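Local coordinates for protein (soluble lytic transglycosylase SLT70) (Escherichia coli, PDB 1QSA) that cleaves the glycosidic bonds between N-acetylmuramic acid and N-acetylglucosamine in peptidoglycan, forming 1,6-anhydro-muramic acid ends, at residues K458-G463 with N526-T531. Numbering follows the deposited sequence. Where two conformers were deposited one is given.
Sequences KRYTSG and NINIGT
Y460 carries its CG anti to the carbonyl carbon (chi1 -73°) and N528 its CG anti to the backbone N (chi1 -178°), and from these positions the phenol ring of helix 454-461 and the carboxamide of helix 523-540 meet across the contact. One face of the ring lies over CA of N528, 3.7 Å from Y460 CD1. The amide rests against the CD1-CE1 side of the ring, its plane 35° from that of the ring, and N528 OD1 and CG each lie 3.5 Å from Y460 CE1. Neither group hydrogen-bonds to the other. Nearer the backbone, I527 CG2 packs 3.9 Å from Y460 CB, the two side chains crossing at about a right angle, while I527 also touches L456 and F457. T531 CG2 approaches T461 CG2 at 4.1 Å. T531 OG1 lies 3.7 Å from Y460 CB but is turned back to its own helix, donating to I527 O at 2.7 Å. T531 N donates to the same carbonyl oxygen, and the buried hydroxyl is thus satisfied inside its own helix. E524 OE2 is hydrogen-bonded to Y460 OH and forms a salt bridge with R459 NH1, and K464 NZ bonds to Y460 O. An alanine in place of Y460 would probably leave a gap over N528 and cost E524 its phenol partner. Within the lysozyme-like catalytic domain, no hydrogen bond joins 458-463 to 526-531, which meet by van der Waals packing; the polar link between their helices is made one turn before N528, at E524.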
ATOM      1  N   LYS A 458      11.630  25.479  -4.152  1.00 13.83           N
ATOM      2  CA  LYS A 458      12.794  26.288  -4.482  1.00 15.80           C
ATOM      3  C   LYS A 458      13.231  27.048  -3.236  1.00 14.90           C
ATOM      4  O   LYS A 458      14.389  26.974  -2.823  1.00 16.06           O
ATOM      5  CB  LYS A 458      12.474  27.276  -5.617  1.00 18.33           C
ATOM      6  CG  LYS A 458      13.687  28.103  -6.047  1.00 20.27           C
ATOM      7  CD  LYS A 458      13.334  29.075  -7.159  1.00 27.85           C
ATOM      8  CE  LYS A 458      14.569  29.845  -7.631  1.00 31.46           C
ATOM      9  NZ  LYS A 458      14.195  30.983  -8.543  1.00 34.15           N
ATOM     10  N   ARG A 459      12.280  27.729  -2.602  1.00 14.95           N
ATOM     11  CA  ARG A 459      12.561  28.504  -1.405  1.00 16.10           C
ATOM     12  C   ARG A 459      13.159  27.675  -0.270  1.00 14.70           C
ATOM     13  O   ARG A 459      14.126  28.099   0.362  1.00 14.96           O
ATOM     14  CB  ARG A 459      11.283  29.192  -0.913  1.00 18.67           C
ATOM     15  CG  ARG A 459      11.469  30.073   0.319  1.00 23.07           C
ATOM     16  CD  ARG A 459      10.139  30.544   0.892  1.00 28.80           C
ATOM     17  NE  ARG A 459       9.217  31.001  -0.147  1.00 30.61           N
ATOM     18  CZ  ARG A 459       7.908  31.162   0.033  1.00 33.67           C
ATOM     19  NH1 ARG A 459       7.359  30.928   1.217  1.00 32.70           N
ATOM     20  NH2 ARG A 459       7.146  31.573  -0.972  1.00 34.40           N
ATOM     21  N   TYR A 460      12.605  26.483  -0.042  1.00 11.68           N
ATOM     22  CA  TYR A 460      13.061  25.623   1.044  1.00 11.20           C
ATOM     23  C   TYR A 460      14.262  24.736   0.770  1.00 10.63           C
ATOM     24  O   TYR A 460      14.676  23.978   1.646  1.00 12.88           O
ATOM     25  CB  TYR A 460      11.892  24.837   1.645  1.00 11.53           C
ATOM     26  CG  TYR A 460      11.002  25.724   2.483  1.00 12.68           C
ATOM     27  CD1 TYR A 460      11.346  26.030   3.794  1.00 12.55           C
ATOM     28  CD2 TYR A 460       9.849  26.313   1.950  1.00 13.56           C
ATOM     29  CE1 TYR A 460      10.571  26.898   4.558  1.00 14.01           C
ATOM     30  CE2 TYR A 460       9.063  27.199   2.716  1.00 13.06           C
ATOM     31  CZ  TYR A 460       9.443  27.477   4.019  1.00 15.38           C
ATOM     32  OH  TYR A 460       8.712  28.331   4.808  1.00 16.24           O
ATOM     33  N   THR A 461      14.783  24.777  -0.452  1.00 10.67           N
ATOM     34  CA  THR A 461      15.998  24.038  -0.752  1.00 10.95           C
ATOM     35  C   THR A 461      17.148  24.978  -1.125  1.00 12.54           C
ATOM     36  O   THR A 461      18.283  24.529  -1.215  1.00 10.87           O
ATOM     37  CB  THR A 461      15.854  22.956  -1.863  1.00 12.73           C
ATOM     38  OG1 THR A 461      15.389  23.549  -3.082  1.00 12.34           O
ATOM     39  CG2 THR A 461      14.880  21.853  -1.428  1.00 11.38           C
ATOM     40  N   SER A 462      16.862  26.272  -1.319  1.00 12.13           N
ATOM     41  CA  SER A 462      17.912  27.242  -1.677  1.00 15.67           C
ATOM     42  C   SER A 462      19.071  27.311  -0.676  1.00 15.39           C
ATOM     43  O   SER A 462      20.238  27.489  -1.071  1.00 16.54           O
ATOM     44  CB  SER A 462      17.313  28.642  -1.863  0.70 16.10           C
ATOM     45  OG  SER A 462      16.702  29.096  -0.671  0.70 16.76           O
ATOM     46  N   GLY A 463      18.757  27.168   0.610  1.00 13.13           N
ATOM     47  CA  GLY A 463      19.790  27.217   1.629  1.00 14.28           C
ATOM     48  C   GLY A 463      20.229  25.837   2.086  1.00 14.51           C
ATOM     49  O   GLY A 463      20.843  25.703   3.138  1.00 15.69           O
ATOM     50  N   ASN A 526       4.739  21.515   5.811  1.00 10.80           N
ATOM     51  CA  ASN A 526       5.200  20.172   5.492  1.00  9.51           C
ATOM     52  C   ASN A 526       6.534  20.225   4.728  1.00  9.71           C
ATOM     53  O   ASN A 526       7.494  19.547   5.085  1.00 10.83           O
ATOM     54  CB  ASN A 526       4.126  19.433   4.678  1.00  7.78           C
ATOM     55  CG  ASN A 526       4.404  17.962   4.577  1.00 11.05           C
ATOM     56  OD1 ASN A 526       5.233  17.533   3.779  1.00 11.45           O
ATOM     57  ND2 ASN A 526       3.728  17.169   5.407  1.00 10.39           N
ATOM     58  N   ILE A 527       6.609  21.077   3.713  1.00 10.59           N
ATOM     59  CA  ILE A 527       7.834  21.225   2.926  1.00 10.38           C
ATOM     60  C   ILE A 527       8.986  21.754   3.790  1.00 10.42           C
ATOM     61  O   ILE A 527      10.111  21.299   3.671  1.00 10.36           O
ATOM     62  CB  ILE A 527       7.581  22.115   1.669  1.00 10.83           C
ATOM     63  CG1 ILE A 527       6.684  21.355   0.684  1.00 11.33           C
ATOM     64  CG2 ILE A 527       8.890  22.488   0.976  1.00 11.42           C
ATOM     65  CD1 ILE A 527       6.076  22.229  -0.420  1.00 12.82           C
ATOM     66  N   ASN A 528       8.686  22.678   4.694  1.00 10.40           N
ATOM     67  CA  ASN A 528       9.695  23.237   5.604  1.00 10.48           C
ATOM     68  C   ASN A 528      10.310  22.116   6.475  1.00 10.96           C
ATOM     69  O   ASN A 528      11.530  21.864   6.440  1.00 10.65           O
ATOM     70  CB  ASN A 528       9.006  24.294   6.485  1.00 11.32           C
ATOM     71  CG  ASN A 528       9.964  24.998   7.448  1.00 12.84           C
ATOM     72  OD1 ASN A 528      11.185  24.898   7.328  1.00 15.28           O
ATOM     73  ND2 ASN A 528       9.400  25.716   8.414  1.00 14.85           N
ATOM     74  N   ILE A 529       9.459  21.389   7.204  1.00  9.08           N
ATOM     75  CA  ILE A 529       9.937  20.337   8.095  1.00  9.81           C
ATOM     76  C   ILE A 529      10.503  19.126   7.355  1.00 10.22           C
ATOM     77  O   ILE A 529      11.525  18.555   7.760  1.00 10.00           O
ATOM     78  CB  ILE A 529       8.819  19.922   9.079  1.00 10.49           C
ATOM     79  CG1 ILE A 529       8.463  21.129   9.952  1.00 10.43           C
ATOM     80  CG2 ILE A 529       9.266  18.734   9.964  1.00 12.27           C
ATOM     81  CD1 ILE A 529       7.261  20.935  10.869  1.00 12.32           C
ATOM     82  N   GLY A 530       9.882  18.790   6.229  1.00  8.88           N
ATOM     83  CA  GLY A 530      10.328  17.647   5.448  1.00  9.06           C
ATOM     84  C   GLY A 530      11.660  17.886   4.770  1.00  8.97           C
ATOM     85  O   GLY A 530      12.540  17.012   4.800  1.00 11.43           O
ATOM     86  N   THR A 531      11.841  19.054   4.154  1.00 10.23           N
ATOM     87  CA  THR A 531      13.138  19.353   3.516  1.00 10.89           C
ATOM     88  C   THR A 531      14.245  19.418   4.576  1.00  8.87           C
ATOM     89  O   THR A 531      15.392  19.081   4.312  1.00  9.86           O
ATOM     90  CB  THR A 531      13.147  20.676   2.703  1.00 11.63           C
ATOM     91  OG1 THR A 531      12.783  21.788   3.537  1.00 12.02           O
ATOM     92  CG2 THR A 531      12.227  20.578   1.484  1.00 11.54           C
TER